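Local coordinates for insecticidal crystal protein Cry7Cal (Bacillus thuringiensis, PDB 5ZI1) that probably acts as an insecticidal toxin that binds receptors of the host, this piece holding the three delta-endotoxin domains of a longer protein, at residues 345-350 / 376-381; 320-325 / 329-334; 149-154 / 180-185. All blocks are in the same frame, centred on the assembly; numbering follows the deposited sequence.

Contacts 1 and 2 both lie in the middle domain, their centres about 15 Å apart; contact 2 and the 345-350 side of contact 1 belong to the same four-stranded sheet, which contains strands 312-324, 331-336 and 343-348. Contact 1 is wholly buried, joining that sheet to a second one by apolar side chains. Contact 2 is a partly buried hairpin at the sheet's margin, held chiefly by backbone hydrogen bonds. Contact 3, with its centre about 42 Å from that of contact 1 and 39 Å from that of contact 2, packs two antiparallel helices of the N-terminal bundle through an aromatic pair and aliphatic contacts.

Contact 1 of 3, residues 345-350 / 376-381; sequences HTFDLL and LRLYGI
While F347 and L378 pack against each other between two sheets, the polar atom gripped by more than one group, Y379 OH, sits on the other side of strand 369-382. It accepts R377 NH2 at 3.2 Å with an N-H...O angle of 159°, the hydroxyl lying close to the guanidinium plane, and it is also hydrogen-bonded to Y407 OH. The contact itself is apolar.

F347 and L378 carry the contact in nearly equal measure, and the F347 ring is approached from three directions. H345 ND1, two residues earlier on the same strand, lies 3.7 Å above the plane of the F347 ring, over its centre. Under the opposite face comes L378 CD1, 4.3 Å from the centroid of the F347 ring and 29° off the normal, an off-centre CH-pi contact. L378 CG separately makes a plain apolar contact with F347 CE2 at 3.7 Å. At the ring's edge, L376 O lies 3.6 Å from F347 CZ, near the ring plane, so that a carbonyl oxygen faces the rim. F347 CG stands anti to the carbonyl carbon (chi1 -56°), which carries the ring across to the facing strand. L349 adds a methyl contact at about a right angle, its CD1 3.8 Å from L378 CD1.

Residues F347 and L378 have CA atoms 8.5 Å apart, too far for backbone pairing; each strand instead bonds within its own sheet, H345 and F347 to V301 and I299, R377 to Y358. Two antiparallel sheets of strand order 3-2-1-4, the Greek-key sheets of the Cry toxin beta-prism, thus meet face to face. Such chemistry implies cohesion by shape and dispersion across the prism interior, while hydrogen bonding lies within each sheet and among polar groups such as R377 and Y379 away from this interface.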
loop_
_atom_site.group_PDB
_atom_site.type_symbol
_atom_site.label_atom_id
_atom_site.label_comp_id
_atom_site.label_asym_id
_atom_site.label_seq_id
_atom_site.Cartn_x
_atom_site.Cartn_y
_atom_site.Cartn_z
ATOM N N HIS A 345 -12.964 8.755 26.967
ATOM C CA HIS A 345 -13.468 7.513 26.405
ATOM C C HIS A 345 -12.295 6.668 25.944
ATOM O O HIS A 345 -11.323 7.180 25.381
ATOM C CB HIS A 345 -14.436 7.749 25.245
ATOM C CG HIS A 345 -15.202 6.523 24.850
ATOM N ND1 HIS A 345 -14.673 5.539 24.031
ATOM C CD2 HIS A 345 -16.450 6.109 25.183
ATOM C CE1 HIS A 345 -15.575 4.584 23.864
ATOM N NE2 HIS A 345 -16.663 4.907 24.553
ATOM N N THR A 346 -12.384 5.374 26.198
ATOM C CA THR A 346 -11.355 4.437 25.774
ATOM C C THR A 346 -12.003 3.420 24.850
ATOM O O THR A 346 -12.953 2.735 25.240
ATOM C CB THR A 346 -10.686 3.763 26.972
ATOM O OG1 THR A 346 -10.065 4.758 27.795
ATOM C CG2 THR A 346 -9.610 2.794 26.505
ATOM N N PHE A 347 -11.518 3.357 23.612
ATOM C CA PHE A 347 -11.874 2.277 22.708
ATOM C C PHE A 347 -10.873 1.140 22.900
ATOM O O PHE A 347 -9.661 1.366 22.841
ATOM C CB PHE A 347 -11.851 2.740 21.253
ATOM C CG PHE A 347 -12.721 3.949 20.930
ATOM C CD1 PHE A 347 -12.236 5.238 21.078
ATOM C CD2 PHE A 347 -13.977 3.781 20.366
ATOM C CE1 PHE A 347 -13.018 6.350 20.718
ATOM C CE2 PHE A 347 -14.756 4.878 19.995
ATOM C CZ PHE A 347 -14.272 6.166 20.166
ATOM N N ASP A 348 -11.368 -0.078 23.128
ATOM C CA ASP A 348 -10.512 -1.260 23.243
ATOM C C ASP A 348 -10.580 -2.008 21.920
ATOM O O ASP A 348 -11.608 -2.613 21.594
ATOM C CB ASP A 348 -10.945 -2.142 24.410
ATOM C CG ASP A 348 -10.889 -1.406 25.745
ATOM O OD1 ASP A 348 -11.980 -1.110 26.312
ATOM O OD2 ASP A 348 -9.765 -1.146 26.242
ATOM N N LEU A 349 -9.494 -1.954 21.151
ATOM C CA LEU A 349 -9.519 -2.408 19.765
ATOM C C LEU A 349 -8.686 -3.657 19.481
ATOM O O LEU A 349 -8.771 -4.180 18.361
ATOM C CB LEU A 349 -9.071 -1.280 18.835
ATOM C CG LEU A 349 -9.798 0.040 19.081
ATOM C CD1 LEU A 349 -9.346 1.021 18.044
ATOM C CD2 LEU A 349 -11.310 -0.128 19.042
ATOM N N LEU A 350 -7.908 -4.161 20.443
ATOM C CA LEU A 350 -7.270 -5.466 20.270
ATOM C C LEU A 350 -8.285 -6.474 19.739
ATOM O O LEU A 350 -9.431 -6.514 20.195
ATOM C CB LEU A 350 -6.684 -5.944 21.600
ATOM C CG LEU A 350 -6.097 -7.360 21.614
ATOM C CD1 LEU A 350 -4.901 -7.473 20.660
ATOM C CD2 LEU A 350 -5.717 -7.839 23.008
ATOM N N LEU A 376 -17.329 10.412 17.764
ATOM C CA LEU A 376 -16.541 9.497 16.942
ATOM C C LEU A 376 -17.055 8.090 17.202
ATOM O O LEU A 376 -17.026 7.622 18.340
ATOM C CB LEU A 376 -15.050 9.593 17.275
ATOM C CG LEU A 376 -14.044 8.711 16.508
ATOM C CD1 LEU A 376 -13.926 9.158 15.065
ATOM C CD2 LEU A 376 -12.693 8.761 17.185
ATOM N N ARG A 377 -17.533 7.424 16.158
ATOM C CA ARG A 377 -18.082 6.075 16.236
ATOM C C ARG A 377 -17.230 5.136 15.383
ATOM O O ARG A 377 -16.967 5.427 14.210
ATOM C CB ARG A 377 -19.539 6.089 15.757
ATOM C CG ARG A 377 -20.286 4.775 15.785
ATOM C CD ARG A 377 -21.576 4.902 14.993
ATOM N NE ARG A 377 -22.354 6.041 15.457
ATOM C CZ ARG A 377 -23.042 6.863 14.666
ATOM N NH1 ARG A 377 -23.721 7.864 15.205
ATOM N NH2 ARG A 377 -23.055 6.692 13.348
ATOM N N LEU A 378 -16.808 4.018 15.966
ATOM C CA LEU A 378 -16.007 3.023 15.267
ATOM C C LEU A 378 -16.840 1.788 14.966
ATOM O O LEU A 378 -17.626 1.337 15.807
ATOM C CB LEU A 378 -14.779 2.603 16.082
ATOM C CG LEU A 378 -13.813 3.626 16.679
ATOM C CD1 LEU A 378 -12.486 2.941 16.971
ATOM C CD2 LEU A 378 -13.626 4.800 15.766
ATOM N N TYR A 379 -16.650 1.237 13.769
ATOM C CA TYR A 379 -17.271 -0.010 13.339
ATOM C C TYR A 379 -16.192 -1.080 13.208
ATOM O O TYR A 379 -15.231 -0.907 12.440
ATOM C CB TYR A 379 -17.988 0.159 12.004
ATOM C CG TYR A 379 -19.095 1.187 11.963
ATOM C CD1 TYR A 379 -18.807 2.552 11.951
ATOM C CD2 TYR A 379 -20.426 0.796 11.876
ATOM C CE1 TYR A 379 -19.817 3.499 11.884
ATOM C CE2 TYR A 379 -21.453 1.746 11.810
ATOM C CZ TYR A 379 -21.143 3.093 11.816
ATOM O OH TYR A 379 -22.154 4.044 11.748
ATOM N N GLY A 380 -16.377 -2.201 13.911
ATOM C CA GLY A 380 -15.357 -3.222 13.987
ATOM C C GLY A 380 -15.896 -4.610 13.697
ATOM O O GLY A 380 -17.100 -4.859 13.727
ATOM N N ILE A 381 -14.970 -5.523 13.414
ATOM C CA ILE A 381 -15.301 -6.931 13.217
ATOM C C ILE A 381 -14.131 -7.746 13.720
ATOM O O ILE A 381 -12.974 -7.407 13.459
ATOM C CB ILE A 381 -15.619 -7.249 11.736
ATOM C CG1 ILE A 381 -16.123 -8.691 11.598
ATOM C CG2 ILE A 381 -14.394 -6.965 10.807
ATOM C CD1 ILE A 381 -16.552 -9.091 10.188
#

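Contact 2 of 3, residues 320-325 / 329-334; sequences VVTQYT and TENTFN
V320 and F333 form a hydrogen-bonded antiparallel pair, V320 N giving to F333 O and F333 N to V320 O, both at 2.8 Å. The next such pair, T322 with N331, repeats the exchange: T322 N to N331 O, and N331 N to T322 O at 2.7 Å and nearly straight (176°). Between them V321 and T332 are a non-hydrogen-bonded pair; V321 N and O look the other way, where V321 is bonded to the backbone of strand 294-306. V321 CA also offers its C-H to N331 O at 3.1 Å. Where direct pairing ends, a water accepts from Y324 N at 2.9 Å; its other contact, with T329 O, is short at 2.5 Å and that length is doubtful.

Among side chains, T322 OG1 has its stronger partner in Q294 OE1; N331 ND2 reaches the same hydroxyl only weakly, at 3.4 Å. A chi1 of 66° turns OG1 toward N331 CB and ND2 and the edge of the F333 ring. N331 ND2 meanwhile lies 3.4 Å above the centre of the Y324 ring, the amide plane turned 52° from it. Y324 touches F477 as well, placing this end of the hairpin beside the C-terminal domain. The four direct backbone bonds imply that edge strand 331-336 is held mainly through its main chain, the side chains adding a weak amide-hydroxyl bond and an amide over one face of Y324.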
loop_
_atom_site.group_PDB
_atom_site.type_symbol
_atom_site.label_atom_id
_atom_site.label_comp_id
_atom_site.label_asym_id
_atom_site.label_seq_id
_atom_site.Cartn_x
_atom_site.Cartn_y
_atom_site.Cartn_z
ATOM N N VAL A 320 -2.645 6.650 21.950
ATOM C CA VAL A 320 -2.757 5.559 21.000
ATOM C C VAL A 320 -1.834 4.451 21.467
ATOM O O VAL A 320 -0.679 4.706 21.825
ATOM C CB VAL A 320 -2.405 6.032 19.579
ATOM C CG1 VAL A 320 -1.942 4.886 18.732
ATOM C CG2 VAL A 320 -3.616 6.695 18.957
ATOM N N VAL A 321 -2.347 3.227 21.490
ATOM C CA VAL A 321 -1.590 2.070 21.925
ATOM C C VAL A 321 -1.560 1.078 20.776
ATOM O O VAL A 321 -2.590 0.821 20.140
ATOM C CB VAL A 321 -2.184 1.430 23.195
ATOM C CG1 VAL A 321 -1.342 0.224 23.601
ATOM C CG2 VAL A 321 -2.228 2.447 24.316
ATOM N N THR A 322 -0.377 0.553 20.494
ATOM C CA THR A 322 -0.189 -0.438 19.447
ATOM C C THR A 322 0.678 -1.569 19.982
ATOM O O THR A 322 1.407 -1.407 20.972
ATOM C CB THR A 322 0.479 0.170 18.193
ATOM O OG1 THR A 322 1.812 0.579 18.524
ATOM C CG2 THR A 322 -0.296 1.377 17.680
ATOM N N GLN A 323 0.602 -2.713 19.293
ATOM C CA GLN A 323 1.530 -3.822 19.454
ATOM C C GLN A 323 2.161 -4.170 18.107
ATOM O O GLN A 323 1.493 -4.106 17.067
ATOM C CB GLN A 323 0.820 -5.052 20.009
ATOM C CG GLN A 323 0.308 -4.868 21.433
ATOM C CD GLN A 323 -0.642 -5.961 21.875
ATOM O OE1 GLN A 323 -0.710 -7.033 21.264
ATOM N NE2 GLN A 323 -1.383 -5.699 22.947
ATOM N N TYR A 324 3.442 -4.566 18.130
ATOM C CA TYR A 324 4.090 -5.128 16.952
ATOM C C TYR A 324 3.511 -6.508 16.656
ATOM O O TYR A 324 2.714 -7.043 17.420
ATOM C CB TYR A 324 5.600 -5.213 17.153
ATOM C CG TYR A 324 6.248 -3.854 17.306
ATOM C CD1 TYR A 324 5.934 -2.809 16.439
ATOM C CD2 TYR A 324 7.179 -3.615 18.311
ATOM C CE1 TYR A 324 6.526 -1.572 16.573
ATOM C CE2 TYR A 324 7.777 -2.373 18.456
ATOM C CZ TYR A 324 7.447 -1.361 17.581
ATOM O OH TYR A 324 8.042 -0.128 17.719
ATOM N N THR A 325 3.903 -7.081 15.525
ATOM C CA THR A 325 3.326 -8.355 15.111
ATOM C C THR A 325 3.770 -9.477 16.050
ATOM O O THR A 325 4.963 -9.610 16.340
ATOM C CB THR A 325 3.740 -8.690 13.682
ATOM O OG1 THR A 325 3.434 -7.583 12.801
ATOM C CG2 THR A 325 3.008 -9.924 13.226
ATOM N N THR A 329 4.156 -6.615 23.950
ATOM C CA THR A 329 4.661 -5.323 24.404
ATOM C C THR A 329 3.855 -4.188 23.779
ATOM O O THR A 329 3.460 -4.244 22.613
ATOM C CB THR A 329 6.150 -5.183 24.041
ATOM O OG1 THR A 329 6.858 -6.338 24.498
ATOM C CG2 THR A 329 6.771 -3.954 24.691
ATOM N N GLU A 330 3.596 -3.160 24.565
ATOM C CA GLU A 330 2.716 -2.086 24.143
ATOM C C GLU A 330 3.552 -0.885 23.742
ATOM O O GLU A 330 4.536 -0.551 24.409
ATOM C CB GLU A 330 1.738 -1.705 25.253
ATOM C CG GLU A 330 0.717 -2.781 25.583
ATOM C CD GLU A 330 -0.278 -2.327 26.650
ATOM O OE1 GLU A 330 0.106 -1.503 27.516
ATOM O OE2 GLU A 330 -1.442 -2.791 26.622
ATOM N N ASN A 331 3.180 -0.264 22.629
ATOM C CA ASN A 331 3.736 1.020 22.232
ATOM C C ASN A 331 2.662 2.064 22.493
ATOM O O ASN A 331 1.524 1.909 22.032
ATOM C CB ASN A 331 4.161 1.014 20.757
ATOM C CG ASN A 331 5.066 -0.184 20.422
ATOM O OD1 ASN A 331 6.162 -0.303 20.958
ATOM N ND2 ASN A 331 4.596 -1.076 19.550
ATOM N N THR A 332 3.017 3.112 23.236
ATOM C CA THR A 332 2.072 4.155 23.613
ATOM C C THR A 332 2.527 5.485 23.049
ATOM O O THR A 332 3.678 5.878 23.255
ATOM C CB THR A 332 1.944 4.261 25.133
ATOM O OG1 THR A 332 1.505 3.007 25.643
ATOM C CG2 THR A 332 0.947 5.361 25.530
ATOM N N PHE A 333 1.613 6.185 22.374
ATOM C CA PHE A 333 1.847 7.540 21.884
ATOM C C PHE A 333 0.803 8.481 22.470
ATOM O O PHE A 333 -0.401 8.244 22.330
ATOM C CB PHE A 333 1.821 7.561 20.361
ATOM C CG PHE A 333 2.711 6.517 19.764
ATOM C CD1 PHE A 333 4.065 6.761 19.597
ATOM C CD2 PHE A 333 2.211 5.266 19.447
ATOM C CE1 PHE A 333 4.907 5.786 19.077
ATOM C CE2 PHE A 333 3.037 4.295 18.932
ATOM C CZ PHE A 333 4.393 4.559 18.744
ATOM N N ASN A 334 1.269 9.542 23.119
ATOM C CA ASN A 334 0.412 10.538 23.736
ATOM C C ASN A 334 0.433 11.835 22.936
ATOM O O ASN A 334 1.454 12.201 22.350
ATOM C CB ASN A 334 0.852 10.798 25.174
ATOM C CG ASN A 334 0.819 9.540 26.020
ATOM O OD1 ASN A 334 -0.260 9.034 26.358
ATOM N ND2 ASN A 334 1.995 9.021 26.367
HETATM O O HOH W 1 4.909 -4.750 20.649
#

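Contact 3 of 3, residues 149-154 / 180-185; sequences NLHLFL and KGYVEE
H151 turns an edge of its imidazole to one face of the Y182 ring in an edge-to-face pair, with centroids 4.6 Å apart and planes inclined at 52°. The touching atom is H151 CE1, which sits 3.5 Å above the Y182 plane, displaced toward the rim, and comes nearest at Y182 CE2. Other aromatic neighbours extend the cluster: the F124 ring meets that of H151 with almost parallel planes, and the Y186 ring meets that of Y182.

The imidazole is held by both nitrogens, ND1 bonded to Y186 OH and NE2 to E121 OE2, which together limit its rotation. With CG anti to the backbone nitrogen (chi1 -171°), the H151 side chain extends across to the neighbouring helix, and its CE1, lying between the two bonded nitrogens, is the atom that comes closest to Y182.

L152 supplies the aliphatic half. Its CD2 touches both Y182 CB at 3.7 Å and V183 CG2 at 3.8 Å, while CD1 lies 4.0 Å from V183 CG2; the L152 and V183 side chains cross at about a right angle.

The axes of helix segments 149-154 and 180-185 approach to 10.2 Å at 161°, nearly antiparallel, as consecutive helices of the bundle. Helix 141-165 is probably the central helix of the Cry N-terminal domain, the part associated in this family with pore formation. Because the carboxylate would favour a proton on NE2 and may polarise the ring, CE1 could present a somewhat positive C-H to the Y182 face, so the chemistry implies a polar-anchored aromatic contact beside an ordinary hydrophobic one.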
loop_
_atom_site.group_PDB
_atom_site.type_symbol
_atom_site.label_atom_id
_atom_site.label_comp_id
_atom_site.label_asym_id
_atom_site.label_seq_id
_atom_site.Cartn_x
_atom_site.Cartn_y
_atom_site.Cartn_z
ATOM N N ASN A 149 0.826 -2.297 -15.667
ATOM C CA ASN A 149 0.551 -3.526 -14.948
ATOM C C ASN A 149 0.071 -4.622 -15.887
ATOM O O ASN A 149 0.534 -5.768 -15.817
ATOM C CB ASN A 149 -0.483 -3.259 -13.860
ATOM C CG ASN A 149 -0.765 -4.478 -13.070
ATOM O OD1 ASN A 149 0.112 -4.988 -12.363
ATOM N ND2 ASN A 149 -1.962 -5.003 -13.220
ATOM N N LEU A 150 -0.865 -4.295 -16.780
ATOM C CA LEU A 150 -1.361 -5.312 -17.704
ATOM C C LEU A 150 -0.249 -5.835 -18.606
ATOM O O LEU A 150 -0.204 -7.031 -18.909
ATOM C CB LEU A 150 -2.501 -4.748 -18.548
ATOM C CG LEU A 150 -3.790 -4.354 -17.822
ATOM C CD1 LEU A 150 -4.799 -3.855 -18.838
ATOM C CD2 LEU A 150 -4.354 -5.526 -17.027
ATOM N N HIS A 151 0.647 -4.953 -19.054
ATOM C CA HIS A 151 1.721 -5.359 -19.957
ATOM C C HIS A 151 2.633 -6.369 -19.282
ATOM O O HIS A 151 2.919 -7.434 -19.835
ATOM C CB HIS A 151 2.516 -4.123 -20.404
ATOM C CG HIS A 151 3.513 -4.395 -21.492
ATOM N ND1 HIS A 151 4.541 -3.524 -21.791
ATOM C CD2 HIS A 151 3.634 -5.429 -22.360
ATOM C CE1 HIS A 151 5.251 -4.014 -22.792
ATOM N NE2 HIS A 151 4.715 -5.164 -23.160
ATOM N N LEU A 152 3.077 -6.056 -18.063
ATOM C CA LEU A 152 3.950 -6.966 -17.328
ATOM C C LEU A 152 3.287 -8.318 -17.119
ATOM O O LEU A 152 3.930 -9.375 -17.264
ATOM C CB LEU A 152 4.329 -6.345 -15.983
ATOM C CG LEU A 152 5.226 -5.129 -16.178
ATOM C CD1 LEU A 152 5.547 -4.478 -14.857
ATOM C CD2 LEU A 152 6.476 -5.593 -16.882
ATOM N N PHE A 153 1.991 -8.299 -16.787
ATOM C CA PHE A 153 1.251 -9.528 -16.567
ATOM C C PHE A 153 1.074 -10.307 -17.859
ATOM O O PHE A 153 1.191 -11.541 -17.871
ATOM C CB PHE A 153 -0.109 -9.211 -15.954
ATOM C CG PHE A 153 -1.047 -10.367 -15.970
ATOM C CD1 PHE A 153 -0.769 -11.503 -15.225
ATOM C CD2 PHE A 153 -2.188 -10.337 -16.744
ATOM C CE1 PHE A 153 -1.624 -12.585 -15.244
ATOM C CE2 PHE A 153 -3.050 -11.419 -16.760
ATOM C CZ PHE A 153 -2.765 -12.542 -16.013
ATOM N N LEU A 154 0.766 -9.608 -18.954
ATOM C CA LEU A 154 0.702 -10.273 -20.249
ATOM C C LEU A 154 2.031 -10.950 -20.591
ATOM O O LEU A 154 2.045 -12.044 -21.161
ATOM C CB LEU A 154 0.326 -9.276 -21.333
ATOM C CG LEU A 154 0.291 -9.900 -22.726
ATOM C CD1 LEU A 154 -0.833 -10.876 -22.785
ATOM C CD2 LEU A 154 0.201 -8.872 -23.864
ATOM N N LYS A 180 11.802 -8.059 -17.625
ATOM C CA LYS A 180 12.708 -7.571 -16.591
ATOM C C LYS A 180 13.031 -6.099 -16.781
ATOM O O LYS A 180 13.008 -5.326 -15.819
ATOM C CB LYS A 180 13.988 -8.404 -16.587
ATOM C CG LYS A 180 14.940 -8.027 -15.477
ATOM C CD LYS A 180 16.154 -8.973 -15.411
ATOM C CE LYS A 180 15.769 -10.362 -14.893
ATOM N NZ LYS A 180 15.796 -10.467 -13.387
ATOM N N GLY A 181 13.350 -5.690 -18.016
ATOM C CA GLY A 181 13.574 -4.275 -18.273
ATOM C C GLY A 181 12.335 -3.421 -18.030
ATOM O O GLY A 181 12.423 -2.318 -17.481
ATOM N N TYR A 182 11.169 -3.892 -18.481
ATOM C CA TYR A 182 9.944 -3.113 -18.288
ATOM C C TYR A 182 9.579 -2.979 -16.812
ATOM O O TYR A 182 9.031 -1.949 -16.400
ATOM C CB TYR A 182 8.774 -3.735 -19.039
ATOM C CG TYR A 182 8.801 -3.535 -20.530
ATOM C CD1 TYR A 182 8.841 -2.261 -21.085
ATOM C CD2 TYR A 182 8.746 -4.625 -21.388
ATOM C CE1 TYR A 182 8.853 -2.083 -22.459
ATOM C CE2 TYR A 182 8.751 -4.457 -22.755
ATOM C CZ TYR A 182 8.815 -3.187 -23.281
ATOM O OH TYR A 182 8.816 -3.043 -24.644
ATOM N N VAL A 183 9.876 -3.995 -16.000
ATOM C CA VAL A 183 9.639 -3.855 -14.567
ATOM C C VAL A 183 10.375 -2.627 -14.040
ATOM O O VAL A 183 9.798 -1.775 -13.347
ATOM C CB VAL A 183 10.043 -5.141 -13.824
ATOM C CG1 VAL A 183 10.053 -4.913 -12.331
ATOM C CG2 VAL A 183 9.083 -6.261 -14.174
ATOM N N GLU A 184 11.646 -2.489 -14.415
ATOM C CA GLU A 184 12.442 -1.374 -13.916
ATOM C C GLU A 184 12.004 -0.053 -14.546
ATOM O O GLU A 184 12.014 0.993 -13.886
ATOM C CB GLU A 184 13.925 -1.640 -14.185
ATOM C CG GLU A 184 14.877 -0.631 -13.554
ATOM C CD GLU A 184 16.310 -0.763 -14.070
ATOM O OE1 GLU A 184 16.810 -1.907 -14.212
ATOM O OE2 GLU A 184 16.936 0.283 -14.349
ATOM N N GLU A 185 11.646 -0.071 -15.830
ATOM C CA GLU A 185 11.204 1.152 -16.476
ATOM C C GLU A 185 9.903 1.654 -15.861
ATOM O O GLU A 185 9.791 2.828 -15.481
ATOM C CB GLU A 185 11.028 0.914 -17.970
ATOM C CG GLU A 185 10.679 2.181 -18.762
ATOM C CD GLU A 185 10.500 1.884 -20.245
ATOM O OE1 GLU A 185 9.505 2.370 -20.834
ATOM O OE2 GLU A 185 11.351 1.141 -20.812
#